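Local coordinates for core protein VP4 (Bluetongue virus, PDB 2JHP) that caps viral messenger RNA inside the virus core, with S-adenosylmethionine-dependent methyltransferase domains among its catalytic modules, at residues Phe262-Ser267 with Glu290-Glu295; Ile305-Pro310 with Tyr316-Thr321. All coordinates share one frame; numbering follows the deposited sequence.

Interaction 1 of 2, residues Phe262-Ser267 with Glu290-Glu295; sequences FIWDVS and EEIAYE. With SAH (S-adenosyl-L-homocysteine), chain C.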
loop_
_atom_site.group_PDB
_atom_site.type_symbol
_atom_site.label_atom_id
_atom_site.label_comp_id
_atom_site.label_asym_id
_atom_site.label_seq_id
_atom_site.Cartn_x
_atom_site.Cartn_y
_atom_site.Cartn_z
ATOM N N PHE A 262 -25.740 11.398 -8.231
ATOM C CA PHE A 262 -26.571 11.701 -9.383
ATOM C C PHE A 262 -25.736 11.589 -10.659
ATOM O O PHE A 262 -24.742 12.300 -10.822
ATOM C CB PHE A 262 -27.135 13.117 -9.212
ATOM C CG PHE A 262 -28.077 13.560 -10.308
ATOM C CD1 PHE A 262 -29.438 13.291 -10.219
ATOM C CD2 PHE A 262 -27.608 14.287 -11.398
ATOM C CE1 PHE A 262 -30.317 13.714 -11.219
ATOM C CE2 PHE A 262 -28.481 14.721 -12.401
ATOM C CZ PHE A 262 -29.836 14.431 -12.312
ATOM N N ILE A 263 -26.137 10.680 -11.550
ATOM C CA ILE A 263 -25.434 10.437 -12.819
ATOM C C ILE A 263 -26.352 10.756 -14.013
ATOM O O ILE A 263 -27.420 10.151 -14.154
ATOM C CB ILE A 263 -24.914 8.982 -12.925
ATOM C CG1 ILE A 263 -23.959 8.663 -11.771
ATOM C CG2 ILE A 263 -24.215 8.762 -14.269
ATOM C CD1 ILE A 263 -23.298 7.290 -11.851
ATOM N N TRP A 264 -25.924 11.704 -14.857
ATOM C CA TRP A 264 -26.712 12.206 -16.006
ATOM C C TRP A 264 -25.968 11.991 -17.317
ATOM O O TRP A 264 -24.895 12.573 -17.537
ATOM C CB TRP A 264 -27.038 13.694 -15.821
ATOM C CG TRP A 264 -27.841 14.360 -16.936
ATOM C CD1 TRP A 264 -27.360 14.856 -18.120
ATOM C CD2 TRP A 264 -29.248 14.645 -16.929
ATOM N NE1 TRP A 264 -28.385 15.422 -18.856
ATOM C CE2 TRP A 264 -29.553 15.309 -18.145
ATOM C CE3 TRP A 264 -30.282 14.404 -16.014
ATOM C CZ2 TRP A 264 -30.847 15.714 -18.469
ATOM C CZ3 TRP A 264 -31.564 14.815 -16.336
ATOM C CH2 TRP A 264 -31.836 15.457 -17.552
ATOM N N ASP A 265 -26.553 11.148 -18.175
ATOM C CA ASP A 265 -25.983 10.803 -19.482
ATOM C C ASP A 265 -27.014 10.949 -20.595
ATOM O O ASP A 265 -26.965 10.246 -21.612
ATOM C CB ASP A 265 -25.389 9.379 -19.467
ATOM C CG ASP A 265 -24.379 9.149 -20.593
ATOM O OD1 ASP A 265 -23.662 10.104 -20.974
ATOM O OD2 ASP A 265 -24.300 8.014 -21.101
ATOM N N VAL A 266 -27.933 11.886 -20.402
ATOM C CA VAL A 266 -29.028 12.137 -21.340
ATOM C C VAL A 266 -28.562 12.684 -22.707
ATOM O O VAL A 266 -27.779 13.636 -22.781
ATOM C CB VAL A 266 -30.088 13.062 -20.683
ATOM C CG1 VAL A 266 -31.177 13.464 -21.662
ATOM C CG2 VAL A 266 -30.686 12.383 -19.460
ATOM N N SER A 267 -29.046 12.047 -23.773
ATOM C CA SER A 267 -28.835 12.482 -25.159
ATOM C C SER A 267 -29.968 11.942 -26.049
ATOM O O SER A 267 -30.591 10.934 -25.713
ATOM C CB SER A 267 -27.477 12.007 -25.683
ATOM O OG SER A 267 -27.492 10.623 -25.979
ATOM N N GLU A 290 -27.543 19.447 -14.963
ATOM C CA GLU A 290 -26.867 20.284 -13.981
ATOM C C GLU A 290 -27.865 20.977 -13.049
ATOM O O GLU A 290 -27.718 20.939 -11.823
ATOM C CB GLU A 290 -25.992 21.326 -14.693
ATOM C CG GLU A 290 -24.748 20.757 -15.374
ATOM C CD GLU A 290 -24.019 21.770 -16.257
ATOM O OE1 GLU A 290 -24.346 22.982 -16.212
ATOM O OE2 GLU A 290 -23.115 21.343 -17.010
ATOM N N GLU A 291 -28.875 21.604 -13.654
ATOM C CA GLU A 291 -29.930 22.326 -12.950
ATOM C C GLU A 291 -30.733 21.412 -12.024
ATOM O O GLU A 291 -30.950 21.740 -10.866
ATOM C CB GLU A 291 -30.850 22.998 -13.962
ATOM C CG GLU A 291 -30.218 24.191 -14.669
ATOM C CD GLU A 291 -31.072 24.744 -15.803
ATOM O OE1 GLU A 291 -32.235 24.290 -15.977
ATOM O OE2 GLU A 291 -30.577 25.645 -16.527
ATOM N N ILE A 292 -31.155 20.258 -12.537
ATOM C CA ILE A 292 -31.824 19.242 -11.720
ATOM C C ILE A 292 -30.961 18.842 -10.524
ATOM O O ILE A 292 -31.456 18.734 -9.397
ATOM C CB ILE A 292 -32.242 18.017 -12.571
ATOM C CG1 ILE A 292 -33.473 18.392 -13.417
ATOM C CG2 ILE A 292 -32.537 16.810 -11.682
ATOM C CD1 ILE A 292 -33.926 17.352 -14.430
ATOM N N ALA A 293 -29.666 18.657 -10.776
ATOM C CA ALA A 293 -28.716 18.292 -9.728
ATOM C C ALA A 293 -28.583 19.406 -8.683
ATOM O O ALA A 293 -28.632 19.137 -7.482
ATOM C CB ALA A 293 -27.341 17.922 -10.332
ATOM N N TYR A 294 -28.421 20.645 -9.150
ATOM C CA TYR A 294 -28.299 21.805 -8.265
ATOM C C TYR A 294 -29.536 21.951 -7.364
ATOM O O TYR A 294 -29.395 22.186 -6.166
ATOM C CB TYR A 294 -28.041 23.089 -9.072
ATOM C CG TYR A 294 -27.542 24.265 -8.250
ATOM C CD1 TYR A 294 -26.187 24.390 -7.921
ATOM C CD2 TYR A 294 -28.416 25.253 -7.812
ATOM C CE1 TYR A 294 -25.715 25.455 -7.168
ATOM C CE2 TYR A 294 -27.954 26.339 -7.051
ATOM C CZ TYR A 294 -26.597 26.427 -6.736
ATOM O OH TYR A 294 -26.121 27.485 -5.991
ATOM N N GLU A 295 -30.733 21.788 -7.937
ATOM C CA GLU A 295 -31.990 21.856 -7.183
ATOM C C GLU A 295 -31.985 20.815 -6.085
ATOM O O GLU A 295 -32.504 21.040 -4.991
ATOM C CB GLU A 295 -33.198 21.581 -8.083
ATOM C CG GLU A 295 -33.439 22.571 -9.205
ATOM C CD GLU A 295 -34.540 22.105 -10.144
ATOM O OE1 GLU A 295 -34.219 21.576 -11.233
ATOM O OE2 GLU A 295 -35.730 22.254 -9.785
HETATM N N SAH C . -25.724 5.554 -20.617
HETATM C CA SAH C . -25.926 4.865 -21.931
HETATM C CB SAH C . -25.635 5.781 -23.122
HETATM C CG SAH C . -26.551 7.000 -23.199
HETATM S SD SAH C . -27.677 6.883 -24.604
HETATM C C SAH C . -25.084 3.595 -22.002
HETATM O O SAH C . -24.059 3.472 -21.329
HETATM O OXT SAH C . -25.421 2.659 -22.728
HETATM C "C5'" SAH C . -28.673 8.297 -24.092
HETATM C "C4'" SAH C . -30.027 7.808 -23.612
HETATM O "O4'" SAH C . -30.722 8.835 -22.953
HETATM C "C3'" SAH C . -30.936 7.351 -24.740
HETATM O "O3'" SAH C . -30.988 5.948 -24.699
HETATM C "C2'" SAH C . -32.292 7.971 -24.439
HETATM O "O2'" SAH C . -33.301 6.992 -24.380
HETATM C "C1'" SAH C . -32.098 8.548 -23.054
HETATM N N9 SAH C . -32.853 9.769 -22.735
HETATM C C8 SAH C . -33.135 10.843 -23.539
HETATM N N7 SAH C . -33.824 11.748 -22.805
HETATM C C5 SAH C . -33.972 11.274 -21.550
HETATM C C6 SAH C . -34.584 11.783 -20.408
HETATM N N6 SAH C . -35.176 12.972 -20.438
HETATM N N1 SAH C . -34.575 11.040 -19.240
HETATM C C2 SAH C . -33.964 9.807 -19.206
HETATM N N3 SAH C . -33.355 9.312 -20.344
HETATM C C4 SAH C . -33.362 10.031 -21.493
#
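I292 reaches two aromatic rings from the last turns of helix 280-295 with two separate branches. Its CG2 lies 3.7 Å from CZ of F262, obliquely to the ring, while its CD1 meets CZ3 of W264 at 4.0 Å. The isoleucine crosses both aromatic side chains at about a right angle. A293 supplies the other half of the grip on F262: its CB sits 3.8 Å from CD2 of F262, and its CA lies over one face of that ring. Both aromatic side chains swing away from their own backbone N (chi1 -177° and 180°), which sends the rings from alternate positions of the strand toward the helix. The contact is wholly apolar and buried.

Behind it, V266 fills the layer between indole and ligand. Its CG2 stands 3.3 Å above the plane of the W264 ring, over the centre, and its CG1 is 3.4 Å from N7 of the adenine of S-adenosyl-L-homocysteine. Just past the end of the strand, OD2 of D265 accepts a hydrogen bond of 2.9 Å from the amino N of the ligand, and OD1 of D265 is held by a salt bridge to R337. I292, W264, V266 and the adenine thus follow one another in layers, placing the helix behind the strand end that carries part of the S-adenosyl-L-homocysteine pocket, as in Rossmann-like methyltransferases.

The strand and helix segments run nearly antiparallel, 169° between directions, their axes 9.6 Å apart at closest approach, as expected where the chain leaves strand 260-264 and returns along helix 280-295 toward strand 302-308 in a beta-alpha-beta crossover. F300 meets F262 edge-to-face, and I305 touches both F262 and W264. Within the mixed sheet, strand 260-264 is flanked by the parallel strands 192-196 and 302-308, while E290, E291 and Y294 of the helix touch strand 315-320.

Interaction 2 of 2, residues Ile305-Pro310 with Tyr316-Thr321; sequences IKHRIP and YHCIST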
loop_
_atom_site.group_PDB
_atom_site.type_symbol
_atom_site.label_atom_id
_atom_site.label_comp_id
_atom_site.label_asym_id
_atom_site.label_seq_id
_atom_site.Cartn_x
_atom_site.Cartn_y
_atom_site.Cartn_z
ATOM N N ILE A 305 -22.248 14.914 -14.658
ATOM C CA ILE A 305 -23.084 15.267 -15.810
ATOM C C ILE A 305 -22.351 15.159 -17.162
ATOM O O ILE A 305 -21.178 15.529 -17.289
ATOM C CB ILE A 305 -23.686 16.706 -15.661
ATOM C CG1 ILE A 305 -24.122 17.002 -14.206
ATOM C CG2 ILE A 305 -24.817 16.937 -16.677
ATOM C CD1 ILE A 305 -25.331 16.213 -13.685
ATOM N N LYS A 306 -23.062 14.648 -18.162
ATOM C CA LYS A 306 -22.594 14.640 -19.545
ATOM C C LYS A 306 -22.266 16.064 -19.991
ATOM O O LYS A 306 -23.020 16.996 -19.710
ATOM C CB LYS A 306 -23.678 14.053 -20.443
ATOM C CG LYS A 306 -23.195 13.508 -21.766
ATOM C CD LYS A 306 -24.369 13.345 -22.733
ATOM C CE LYS A 306 -24.228 12.102 -23.595
ATOM N NZ LYS A 306 -22.840 11.931 -24.086
ATOM N N HIS A 307 -21.141 16.235 -20.676
ATOM C CA HIS A 307 -20.705 17.570 -21.050
ATOM C C HIS A 307 -20.137 17.646 -22.460
ATOM O O HIS A 307 -18.922 17.588 -22.644
ATOM C CB HIS A 307 -19.667 18.081 -20.049
ATOM C CG HIS A 307 -19.458 19.561 -20.102
ATOM N ND1 HIS A 307 -18.488 20.146 -20.886
ATOM C CD2 HIS A 307 -20.096 20.575 -19.470
ATOM C CE1 HIS A 307 -18.535 21.457 -20.731
ATOM N NE2 HIS A 307 -19.505 21.745 -19.882
ATOM N N ARG A 308 -21.006 17.783 -23.457
ATOM C CA ARG A 308 -20.529 17.998 -24.834
ATOM C C ARG A 308 -20.207 19.471 -25.064
ATOM O O ARG A 308 -21.002 20.343 -24.728
ATOM C CB ARG A 308 -21.493 17.441 -25.915
ATOM C CG ARG A 308 -22.995 17.540 -25.613
ATOM C CD ARG A 308 -23.556 16.295 -24.882
ATOM N NE ARG A 308 -24.400 15.475 -25.746
ATOM C CZ ARG A 308 -25.729 15.478 -25.718
ATOM N NH1 ARG A 308 -26.394 16.261 -24.871
ATOM N NH2 ARG A 308 -26.394 14.697 -26.555
ATOM N N ILE A 309 -19.017 19.729 -25.602
ATOM C CA ILE A 309 -18.586 21.081 -25.964
ATOM C C ILE A 309 -19.235 21.516 -27.278
ATOM O O ILE A 309 -19.110 20.820 -28.291
ATOM C CB ILE A 309 -17.060 21.173 -26.137
ATOM C CG1 ILE A 309 -16.362 20.270 -25.124
ATOM C CG2 ILE A 309 -16.597 22.635 -26.028
ATOM C CD1 ILE A 309 -15.024 19.722 -25.581
ATOM N N PRO A 310 -19.934 22.666 -27.259
ATOM C CA PRO A 310 -20.587 23.256 -28.441
ATOM C C PRO A 310 -19.601 23.654 -29.549
ATOM O O PRO A 310 -18.409 23.835 -29.286
ATOM C CB PRO A 310 -21.284 24.496 -27.872
ATOM C CG PRO A 310 -20.545 24.810 -26.600
ATOM C CD PRO A 310 -20.159 23.473 -26.042
ATOM N N TYR A 316 -19.081 30.189 -22.996
ATOM C CA TYR A 316 -20.403 29.819 -22.496
ATOM C C TYR A 316 -20.343 29.519 -21.005
ATOM O O TYR A 316 -19.269 29.554 -20.395
ATOM C CB TYR A 316 -20.961 28.610 -23.261
ATOM C CG TYR A 316 -20.155 27.327 -23.123
ATOM C CD1 TYR A 316 -19.035 27.079 -23.928
ATOM C CD2 TYR A 316 -20.528 26.348 -22.201
ATOM C CE1 TYR A 316 -18.302 25.884 -23.799
ATOM C CE2 TYR A 316 -19.813 25.164 -22.078
ATOM C CZ TYR A 316 -18.702 24.935 -22.876
ATOM O OH TYR A 316 -17.990 23.762 -22.741
ATOM N N HIS A 317 -21.498 29.214 -20.421
ATOM C CA HIS A 317 -21.578 28.980 -18.984
ATOM C C HIS A 317 -22.241 27.659 -18.611
ATOM O O HIS A 317 -23.009 27.082 -19.390
ATOM C CB HIS A 317 -22.280 30.147 -18.288
ATOM C CG HIS A 317 -21.550 31.446 -18.407
ATOM N ND1 HIS A 317 -20.510 31.793 -17.573
ATOM C CD2 HIS A 317 -21.712 32.487 -19.264
ATOM C CE1 HIS A 317 -20.061 32.990 -17.906
ATOM N NE2 HIS A 317 -20.774 33.435 -18.929
ATOM N N CYS A 318 -21.926 27.194 -17.404
ATOM C CA CYS A 318 -22.494 25.974 -16.858
ATOM C C CYS A 318 -22.348 25.936 -15.331
ATOM O O CYS A 318 -21.674 26.782 -14.744
ATOM C CB CYS A 318 -21.808 24.757 -17.477
ATOM S SG CYS A 318 -20.130 24.511 -16.921
ATOM N N ILE A 319 -22.981 24.948 -14.702
ATOM C CA ILE A 319 -22.911 24.772 -13.262
ATOM C C ILE A 319 -21.986 23.595 -12.967
ATOM O O ILE A 319 -22.280 22.453 -13.322
ATOM C CB ILE A 319 -24.304 24.544 -12.659
ATOM C CG1 ILE A 319 -25.216 25.738 -12.956
ATOM C CG2 ILE A 319 -24.198 24.323 -11.164
ATOM C CD1 ILE A 319 -26.685 25.395 -12.941
ATOM N N SER A 320 -20.861 23.879 -12.321
ATOM C CA SER A 320 -19.806 22.884 -12.198
ATOM C C SER A 320 -18.932 23.011 -10.949
ATOM O O SER A 320 -18.876 24.059 -10.308
ATOM C CB SER A 320 -18.912 22.927 -13.447
ATOM O OG SER A 320 -17.875 21.957 -13.371
ATOM N N THR A 321 -18.258 21.912 -10.623
ATOM C CA THR A 321 -17.115 21.927 -9.718
ATOM C C THR A 321 -15.851 21.698 -10.563
ATOM O O THR A 321 -14.927 22.509 -10.541
ATOM C CB THR A 321 -17.260 20.868 -8.589
ATOM O OG1 THR A 321 -18.327 21.234 -7.699
ATOM C CG2 THR A 321 -15.961 20.727 -7.792
#
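P310 lies over one face of the Y316 ring, where the chain leaves strand 302-308 of the Rossmann-like sheet and doubles back into strand 315-320, which pairs with 357-362 in a separate two-stranded antiparallel sheet. Side chains, rather than a backbone ladder, join 305-310 to 316-321; the touching parts, 307-310 and 316-318, run 163° apart.

A CH-pi contact sets CG of P310 4.0 Å from the Y316 ring centroid, 22° off the normal, displaced toward CE1. Apolar packing adds CG2 of I309, which approaches the same ring obliquely and crosses the tyrosine side chain at about a right angle; beyond it, I309 rests on V366 and V370 of helix 363-373. A sulfur-aromatic contact, longer and oblique, sets SG of C318 at 5.1 Å from the centroid of the H307 imidazole. R287 of helix 280-295 touches both of these residues.

The tyrosine hydroxyl meets the imidazole at its edge. H307 and Y316 extend from opposite directions, the tyrosine with its CG wedged between backbone N and carbonyl carbon (chi1 63°), and OH of Y316 lies near the imidazole plane, in close contact at 3.1 Å with the ring carbon CE1 of H307.

Interaction 1 and interaction 2 lie 11 Å apart between centres and follow one another along the chain: helix 280-295 ends the first and leads into strand 302-308, which opens the second. Two hydrogen bonds tie them together. K306 N bonds to W264 O at 2.8 Å between neighbouring strands of the sheet, and I319 N bonds to E290 OE1, also at 2.8 Å, fastening the helix to the second sheet. Only interaction 1 reaches the bound S-adenosyl-L-homocysteine directly; in interaction 2 the side chain of H307 is about 13 Å from the bound S-adenosyl-L-homocysteine. S267, in the pocket, also touches the R308 side chain.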